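Local coordinates for protein CLPV1 (Pseudomonas aeruginosa, PDB 4UQW) that probably recognises the TssB-TssC sheath of type VI secretion through this N-terminal domain, so that the ClpV ATPase can disassemble it, at residues K14-A19 with Q113-L119; A25-C30 with H42-Q46; V120-K125 with L143-T149. Numbering follows the deposited sequence.

Contact 1 of 3, residues K14-A19 with Q113-L119; sequences KLNSLA and QVRTGYL
Leu-15 forms the apolar centre: in an mt rotamer its CD2 lies 4.1 Å from Val-114 CG1 and 4.2 Å from Leu-119 CD2. Beside it, Ala-19 CB meets Thr-116 CG2 at 4.0 Å and Leu-18 CD2 meets the same methyl at 3.8 Å, the small alanine letting the two helix starts draw close. The backbones of Leu-15 (phi/psi -66/143) and Val-114 (-93/115) are extended and run parallel, CA atoms 4.6 Å apart, in a single parallel beta bridge: Val-114 N donates to Lys-14 O (2.7 Å), Asn-16 N to Val-114 O (2.9 Å). Each segment then turns into a helix. Asn-16 is one N-cap, its p rotamer bringing OD1 2.8 Å from Ala-19 N; Arg-115 holds the other N-cap position and salt-bridges Asp-54. At the polar edge, a water accepts from Ser-17 N (2.9 Å) and donates to Gln-113 OE1 (2.8 Å). Trp-43 of helix 40-49 packs on Leu-15 and Leu-119; from helix 92-108, Val-98 packs on Leu-15 and Trp-102 on Lys-14 and Val-114.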
# COMPACT_ATOMS: atom_id res chain seq x y z
N LYS A 14 -2.45 -5.29 12.58
CA LYS A 14 -1.91 -6.45 11.89
C LYS A 14 -0.73 -6.14 10.96
O LYS A 14 -0.04 -7.05 10.50
CB LYS A 14 -3.00 -7.11 11.02
CG LYS A 14 -4.16 -7.66 11.84
CD LYS A 14 -3.63 -8.73 12.85
CE LYS A 14 -4.87 -9.45 13.47
NZ LYS A 14 -4.48 -10.47 14.53
N LEU A 15 -0.47 -4.86 10.69
CA LEU A 15 0.64 -4.48 9.81
C LEU A 15 1.99 -4.82 10.43
O LEU A 15 2.16 -4.71 11.66
CB LEU A 15 0.60 -2.98 9.52
CG LEU A 15 -0.60 -2.51 8.69
CD1 LEU A 15 -0.57 -1.02 8.59
CD2 LEU A 15 -0.62 -3.07 7.26
N ASN A 16 2.94 -5.24 9.61
CA ASN A 16 4.33 -5.35 10.10
C ASN A 16 4.94 -3.98 10.33
O ASN A 16 4.27 -2.94 10.10
CB ASN A 16 5.19 -6.23 9.17
CG ASN A 16 5.53 -5.56 7.84
OD1 ASN A 16 5.25 -4.37 7.59
ND2 ASN A 16 6.14 -6.34 6.94
N SER A 17 6.19 -3.95 10.84
CA SER A 17 6.71 -2.67 11.27
C SER A 17 7.01 -1.77 10.07
O SER A 17 6.77 -0.57 10.15
CB SER A 17 7.96 -2.89 12.12
OG SER A 17 8.99 -3.44 11.33
N LEU A 18 7.47 -2.35 8.98
CA LEU A 18 7.78 -1.50 7.81
C LEU A 18 6.49 -0.83 7.31
O LEU A 18 6.43 0.42 7.04
CB LEU A 18 8.48 -2.37 6.72
CG LEU A 18 8.90 -1.59 5.47
CD1 LEU A 18 10.12 -2.25 4.78
CD2 LEU A 18 7.77 -1.45 4.45
N ALA A 19 5.42 -1.60 7.13
CA ALA A 19 4.16 -1.07 6.60
C ALA A 19 3.56 -0.07 7.56
O ALA A 19 3.04 0.97 7.12
CB ALA A 19 3.13 -2.19 6.31
N GLN A 113 1.39 -11.33 10.37
CA GLN A 113 1.58 -9.90 10.08
C GLN A 113 1.40 -9.62 8.61
O GLN A 113 1.71 -10.44 7.76
CB GLN A 113 2.96 -9.43 10.46
CG GLN A 113 3.30 -9.67 11.93
CD GLN A 113 4.68 -9.14 12.16
OE1 GLN A 113 4.82 -7.98 12.37
NE2 GLN A 113 5.70 -9.98 12.03
N VAL A 114 0.88 -8.44 8.32
CA VAL A 114 0.66 -8.04 6.92
C VAL A 114 1.87 -7.26 6.42
O VAL A 114 2.18 -6.18 6.93
CB VAL A 114 -0.64 -7.21 6.82
CG1 VAL A 114 -0.89 -6.65 5.38
CG2 VAL A 114 -1.84 -8.02 7.37
N ARG A 115 2.56 -7.84 5.45
CA ARG A 115 3.68 -7.20 4.78
C ARG A 115 3.18 -6.49 3.53
O ARG A 115 2.06 -6.72 3.04
CB ARG A 115 4.77 -8.23 4.42
CG ARG A 115 4.27 -9.43 3.57
CD ARG A 115 5.30 -10.59 3.57
NE ARG A 115 6.55 -10.16 2.96
CZ ARG A 115 7.64 -10.92 3.01
NH1 ARG A 115 7.62 -12.09 3.68
NH2 ARG A 115 8.74 -10.52 2.39
N THR A 116 4.02 -5.64 2.97
CA THR A 116 3.49 -4.84 1.85
C THR A 116 3.18 -5.70 0.62
O THR A 116 2.26 -5.34 -0.15
CB THR A 116 4.42 -3.65 1.46
OG1 THR A 116 5.66 -4.11 0.95
CG2 THR A 116 4.64 -2.74 2.67
N GLY A 117 3.78 -6.88 0.47
CA GLY A 117 3.45 -7.68 -0.69
C GLY A 117 2.05 -8.26 -0.53
O GLY A 117 1.36 -8.48 -1.53
N TYR A 118 1.61 -8.49 0.72
CA TYR A 118 0.22 -8.94 0.89
C TYR A 118 -0.76 -7.79 0.64
O TYR A 118 -1.88 -8.04 0.19
CB TYR A 118 -0.02 -9.48 2.31
CG TYR A 118 0.86 -10.64 2.69
CD1 TYR A 118 1.53 -11.39 1.77
CD2 TYR A 118 1.01 -10.95 4.04
CE1 TYR A 118 2.34 -12.48 2.15
CE2 TYR A 118 1.81 -12.03 4.46
CZ TYR A 118 2.48 -12.76 3.51
OH TYR A 118 3.34 -13.78 3.90
N LEU A 119 -0.37 -6.55 0.95
CA LEU A 119 -1.20 -5.42 0.57
C LEU A 119 -1.37 -5.35 -0.95
O LEU A 119 -2.47 -5.13 -1.44
CB LEU A 119 -0.62 -4.07 1.02
CG LEU A 119 -0.40 -3.92 2.51
CD1 LEU A 119 0.44 -2.64 2.76
CD2 LEU A 119 -1.75 -3.75 3.24
O HOH W 1 2.01 -6.96 13.37
O HOH W 2 7.09 -6.34 12.17

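Contact 2 of 3, residues A25-C30 with H42-Q46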
# COMPACT_ATOMS: atom_id res chain seq x y z
N ALA A 25 4.58 7.69 8.43
CA ALA A 25 5.32 8.64 7.60
C ALA A 25 4.39 9.27 6.57
O ALA A 25 4.52 10.47 6.26
CB ALA A 25 6.48 7.94 6.90
N ALA A 26 3.48 8.46 6.00
CA ALA A 26 2.51 8.97 5.04
C ALA A 26 1.61 9.99 5.66
O ALA A 26 1.22 10.96 4.98
CB ALA A 26 1.66 7.84 4.52
N THR A 27 1.26 9.78 6.92
CA THR A 27 0.41 10.75 7.61
C THR A 27 1.15 12.06 7.80
O THR A 27 0.59 13.14 7.58
CB THR A 27 -0.02 10.17 9.00
OG1 THR A 27 -0.84 9.02 8.78
CG2 THR A 27 -0.83 11.19 9.80
N VAL A 28 2.40 11.99 8.22
CA VAL A 28 3.19 13.22 8.44
C VAL A 28 3.31 13.98 7.10
O VAL A 28 3.14 15.23 7.04
CB VAL A 28 4.56 12.89 8.98
CG1 VAL A 28 5.52 14.15 8.93
CG2 VAL A 28 4.42 12.28 10.40
N PHE A 29 3.57 13.25 6.02
CA PHE A 29 3.71 13.88 4.69
C PHE A 29 2.42 14.50 4.22
O PHE A 29 2.41 15.64 3.71
CB PHE A 29 4.19 12.81 3.69
CG PHE A 29 4.43 13.31 2.29
CD1 PHE A 29 3.40 13.36 1.38
CD2 PHE A 29 5.70 13.66 1.88
CE1 PHE A 29 3.61 13.79 0.08
CE2 PHE A 29 5.93 14.07 0.58
CZ PHE A 29 4.88 14.14 -0.32
N CYS A 30 1.33 13.74 4.35
CA CYS A 30 -0.00 14.22 3.97
C CYS A 30 -0.33 15.54 4.67
O CYS A 30 -0.82 16.50 4.06
CB CYS A 30 -1.00 13.11 4.35
SG CYS A 30 -2.70 13.61 3.96
N HIS A 42 0.09 8.24 -0.91
CA HIS A 42 1.03 8.65 0.14
C HIS A 42 1.77 7.45 0.69
O HIS A 42 2.97 7.50 0.97
CB HIS A 42 0.32 9.35 1.32
CG HIS A 42 -0.34 10.65 0.98
ND1 HIS A 42 -1.70 10.74 0.91
CD2 HIS A 42 0.16 11.89 0.74
CE1 HIS A 42 -2.04 12.00 0.66
NE2 HIS A 42 -0.93 12.71 0.55
N TRP A 43 1.03 6.36 0.95
CA TRP A 43 1.58 5.18 1.63
C TRP A 43 2.62 4.53 0.71
O TRP A 43 3.74 4.20 1.13
CB TRP A 43 0.45 4.20 1.90
CG TRP A 43 0.81 3.13 2.90
CD1 TRP A 43 1.94 3.05 3.65
CD2 TRP A 43 -0.04 2.06 3.26
NE1 TRP A 43 1.84 1.93 4.50
CE2 TRP A 43 0.60 1.35 4.30
CE3 TRP A 43 -1.36 1.70 2.88
CZ2 TRP A 43 0.01 0.21 4.90
CZ3 TRP A 43 -1.95 0.59 3.47
CH2 TRP A 43 -1.25 -0.13 4.48
N PHE A 44 2.23 4.33 -0.56
CA PHE A 44 3.13 3.65 -1.50
C PHE A 44 4.36 4.54 -1.79
O PHE A 44 5.50 4.04 -1.88
CB PHE A 44 2.39 3.31 -2.81
CG PHE A 44 1.69 2.00 -2.72
CD1 PHE A 44 1.02 1.67 -1.58
CD2 PHE A 44 1.70 1.09 -3.79
CE1 PHE A 44 0.34 0.46 -1.47
CE2 PHE A 44 1.01 -0.14 -3.66
CZ PHE A 44 0.35 -0.43 -2.52
N HIS A 45 4.15 5.87 -1.92
CA HIS A 45 5.30 6.75 -2.10
C HIS A 45 6.29 6.61 -0.89
O HIS A 45 7.51 6.49 -1.07
CB HIS A 45 4.80 8.19 -2.29
CG HIS A 45 5.91 9.18 -2.24
ND1 HIS A 45 6.69 9.50 -3.33
CD2 HIS A 45 6.40 9.88 -1.19
CE1 HIS A 45 7.59 10.41 -2.96
NE2 HIS A 45 7.43 10.65 -1.67
N GLN A 46 5.74 6.56 0.32
CA GLN A 46 6.61 6.47 1.50
C GLN A 46 7.30 5.12 1.57
O GLN A 46 8.51 5.05 1.96
CB GLN A 46 5.81 6.73 2.80
CG GLN A 46 5.53 8.22 2.98
CD GLN A 46 6.74 9.08 3.12
OE1 GLN A 46 7.74 8.76 3.81
NE2 GLN A 46 6.70 10.16 2.41
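This is a steep helix-helix packing contact, made almost wholly by van der Waals and aromatic contacts, between helix 17-33 and helix 40-49, successive helices of the Clp N-terminal fold. The short axes approach to 8.7 Å at 114°, and this steep crossing keeps the contact short: Ala-25, Ala-26, Phe-29 and Cys-30 meet His-42, Trp-43, His-45 and Gln-46. Ala-26 sits where the backbones come closest, its CA 5.1 Å from that of His-42 and its CB 3.8 Å from His-42 CB, a place that suits its small methyl. His-42 fills the space beyond. Cys-30 CB lies over one face of its ring, 3.9 Å from the centroid, a CH-pi contact, while Phe-29 CD1 comes 3.6 Å from His-42 CD2 with the rings meeting at their edges. Both imidazole nitrogens are held outside the pair, ND1 by Glu-39 N and NE2 by Asn-35 OD1, which lets a polar ring be buried. Towards the more open side, Gln-46 lays its flexible chain against the helix: OE1 is 3.4 Å from Ala-25 CB and NE2 3.7 Å from Phe-29 CD2. Leu-77 of helix 66-79 packs on Phe-29, His-42 and His-45, and Val-38 of strand 37-38 touches Ala-26 and Cys-30.

Contact 3 of 3, residues V120-K125 with L143-T149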
# COMPACT_ATOMS: atom_id res chain seq x y z
N VAL A 120 -0.29 -5.59 -1.69
CA VAL A 120 -0.42 -5.57 -3.15
C VAL A 120 -1.37 -6.67 -3.63
O VAL A 120 -2.24 -6.39 -4.46
CB VAL A 120 0.98 -5.75 -3.78
CG1 VAL A 120 0.88 -5.87 -5.31
CG2 VAL A 120 1.83 -4.52 -3.46
N ILE A 121 -1.26 -7.90 -3.11
CA ILE A 121 -2.14 -8.96 -3.54
C ILE A 121 -3.58 -8.62 -3.19
O ILE A 121 -4.48 -8.78 -4.03
CB ILE A 121 -1.74 -10.29 -2.86
CG1 ILE A 121 -0.43 -10.78 -3.49
CG2 ILE A 121 -2.86 -11.36 -3.03
CD1 ILE A 121 0.24 -11.90 -2.65
N GLY A 122 -3.82 -8.13 -1.97
CA GLY A 122 -5.20 -7.85 -1.58
C GLY A 122 -5.81 -6.75 -2.49
O GLY A 122 -7.01 -6.80 -2.86
N ILE A 123 -5.01 -5.73 -2.80
CA ILE A 123 -5.47 -4.70 -3.74
C ILE A 123 -5.80 -5.27 -5.12
O ILE A 123 -6.82 -4.96 -5.71
CB ILE A 123 -4.38 -3.57 -3.80
CG1 ILE A 123 -4.40 -2.74 -2.51
CG2 ILE A 123 -4.58 -2.64 -5.04
CD1 ILE A 123 -3.12 -1.83 -2.32
N LEU A 124 -4.90 -6.10 -5.65
CA LEU A 124 -5.15 -6.63 -6.99
C LEU A 124 -6.37 -7.51 -7.07
O LEU A 124 -7.02 -7.61 -8.13
CB LEU A 124 -3.92 -7.42 -7.52
CG LEU A 124 -2.66 -6.57 -7.74
CD1 LEU A 124 -1.44 -7.46 -8.00
CD2 LEU A 124 -2.90 -5.54 -8.86
N LYS A 125 -6.71 -8.15 -5.96
CA LYS A 125 -7.88 -9.03 -5.92
C LYS A 125 -9.20 -8.34 -5.65
O LYS A 125 -10.23 -9.01 -5.62
CB LYS A 125 -7.67 -10.09 -4.87
CG LYS A 125 -6.56 -11.07 -5.18
CD LYS A 125 -6.89 -11.97 -6.38
CE LYS A 125 -8.00 -12.99 -6.07
NZ LYS A 125 -8.20 -13.89 -7.29
N LEU A 143 1.31 -5.66 -13.16
CA LEU A 143 1.29 -6.68 -12.11
C LEU A 143 0.37 -7.81 -12.46
O LEU A 143 -0.73 -7.60 -12.97
CB LEU A 143 0.86 -6.10 -10.78
CG LEU A 143 1.74 -5.01 -10.21
CD1 LEU A 143 1.07 -4.46 -8.99
CD2 LEU A 143 3.11 -5.58 -9.91
N LYS A 144 0.78 -9.02 -12.14
CA LYS A 144 -0.03 -10.18 -12.47
C LYS A 144 -0.27 -10.93 -11.19
O LYS A 144 0.65 -11.58 -10.69
CB LYS A 144 0.68 -11.11 -13.49
CG LYS A 144 0.95 -10.48 -14.89
CD LYS A 144 -0.31 -9.86 -15.45
CE LYS A 144 -0.02 -8.89 -16.61
NZ LYS A 144 -1.06 -7.80 -16.71
N VAL A 145 -1.48 -10.83 -10.64
CA VAL A 145 -1.68 -11.39 -9.29
C VAL A 145 -1.49 -12.91 -9.26
O VAL A 145 -1.13 -13.45 -8.21
CB VAL A 145 -3.07 -10.95 -8.72
CG1 VAL A 145 -4.23 -11.65 -9.43
CG2 VAL A 145 -3.15 -11.23 -7.19
N GLU A 146 -1.75 -13.62 -10.36
CA GLU A 146 -1.55 -15.06 -10.36
C GLU A 146 -0.09 -15.42 -10.16
O GLU A 146 0.25 -16.39 -9.47
CB GLU A 146 -2.05 -15.66 -11.70
CG GLU A 146 -3.51 -15.39 -12.05
CD GLU A 146 -4.48 -15.76 -10.94
OE1 GLU A 146 -4.23 -16.76 -10.23
OE2 GLU A 146 -5.51 -15.05 -10.79
N ALA A 147 0.80 -14.60 -10.72
CA ALA A 147 2.24 -14.82 -10.59
C ALA A 147 2.67 -14.46 -9.18
O ALA A 147 3.47 -15.14 -8.54
CB ALA A 147 3.00 -13.99 -11.62
N LEU A 148 2.14 -13.35 -8.68
CA LEU A 148 2.53 -12.89 -7.38
C LEU A 148 2.08 -13.85 -6.25
O LEU A 148 2.79 -14.00 -5.27
CB LEU A 148 1.95 -11.47 -7.17
CG LEU A 148 2.40 -10.67 -5.98
CD1 LEU A 148 3.93 -10.60 -5.92
CD2 LEU A 148 1.78 -9.26 -6.10
N THR A 149 0.92 -14.49 -6.39
CA THR A 149 0.49 -15.43 -5.37
C THR A 149 1.24 -16.77 -5.52
O THR A 149 1.64 -17.37 -4.53
CB THR A 149 -1.05 -15.67 -5.40
OG1 THR A 149 -1.45 -16.15 -6.70
CG2 THR A 149 -1.80 -14.37 -5.06
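Helix 120-124 and the first turn of helix 145-149 run roughly antiparallel, their short axes 10.2 Å apart at closest and their directions 149° apart. The nearest CA atoms are those of Ile-121 and Val-145, 6.3 Å from each other; Leu-143 still lies in the extended lead-in, one residue ahead of Lys-144 at the N-cap position. Val-120, Ile-121 and Leu-124 fall along one side of the first helix, and their branched side chains interlock with Leu-143, Val-145 and Leu-148. Leu-124 and Val-145 lie at the middle of the contact, their CB atoms 3.8 Å apart, and Leu-124 CD1 reaches Leu-143 CB at 3.9 Å and Leu-148 CD2 at 4.1 Å. That same Leu-148 methyl fits against Val-120 CG1 (3.6 Å) and Ile-121 CG1 (3.7 Å). Thr-149 can join this apolar surface because OG1 donates to Val-145 O (3.1 Å), leaving CG2 to meet Ile-121 CG2 at 3.8 Å. At the solvent edge, Lys-125 CD covers Val-145 CG2 at 3.9 Å, while NZ stays 4.6 Å from Glu-146 OE2, beyond a salt bridge. Ile-58 of helix 54-61 packs on Leu-143 and Leu-148, Tyr-104 of helix 92-108 on Ile-121 and Lys-125. Cohesion therefore comes from apolar burial and shape fit, with charge confined to the periphery.

In the fold
Contacts 1 and 3 are buried and share helix 116-124: contact 1 fixes its start, contact 3 packs its later turns. Contact 2, partly buried, shares helix 17-33 with contact 1 and is nested within the chain loop that contact 1 closes. Trp-43 connects these two, its NE1 3.0 Å from Ala-19 O in a probable hydrogen bond and its CH2 3.5 Å from Leu-119 CD1. Contacts 2 and 3 lie on opposite sides of the chain's centre, about 22 Å between centres, yet Phe-44 CZ touches Ile-123 CD1 at 3.7 Å. Backbone hydrogen bonds join the segments only in contact 1; contact 2, less buried, mixes small, aromatic and polar side chains, whereas buried contact 3 is mainly aliphatic.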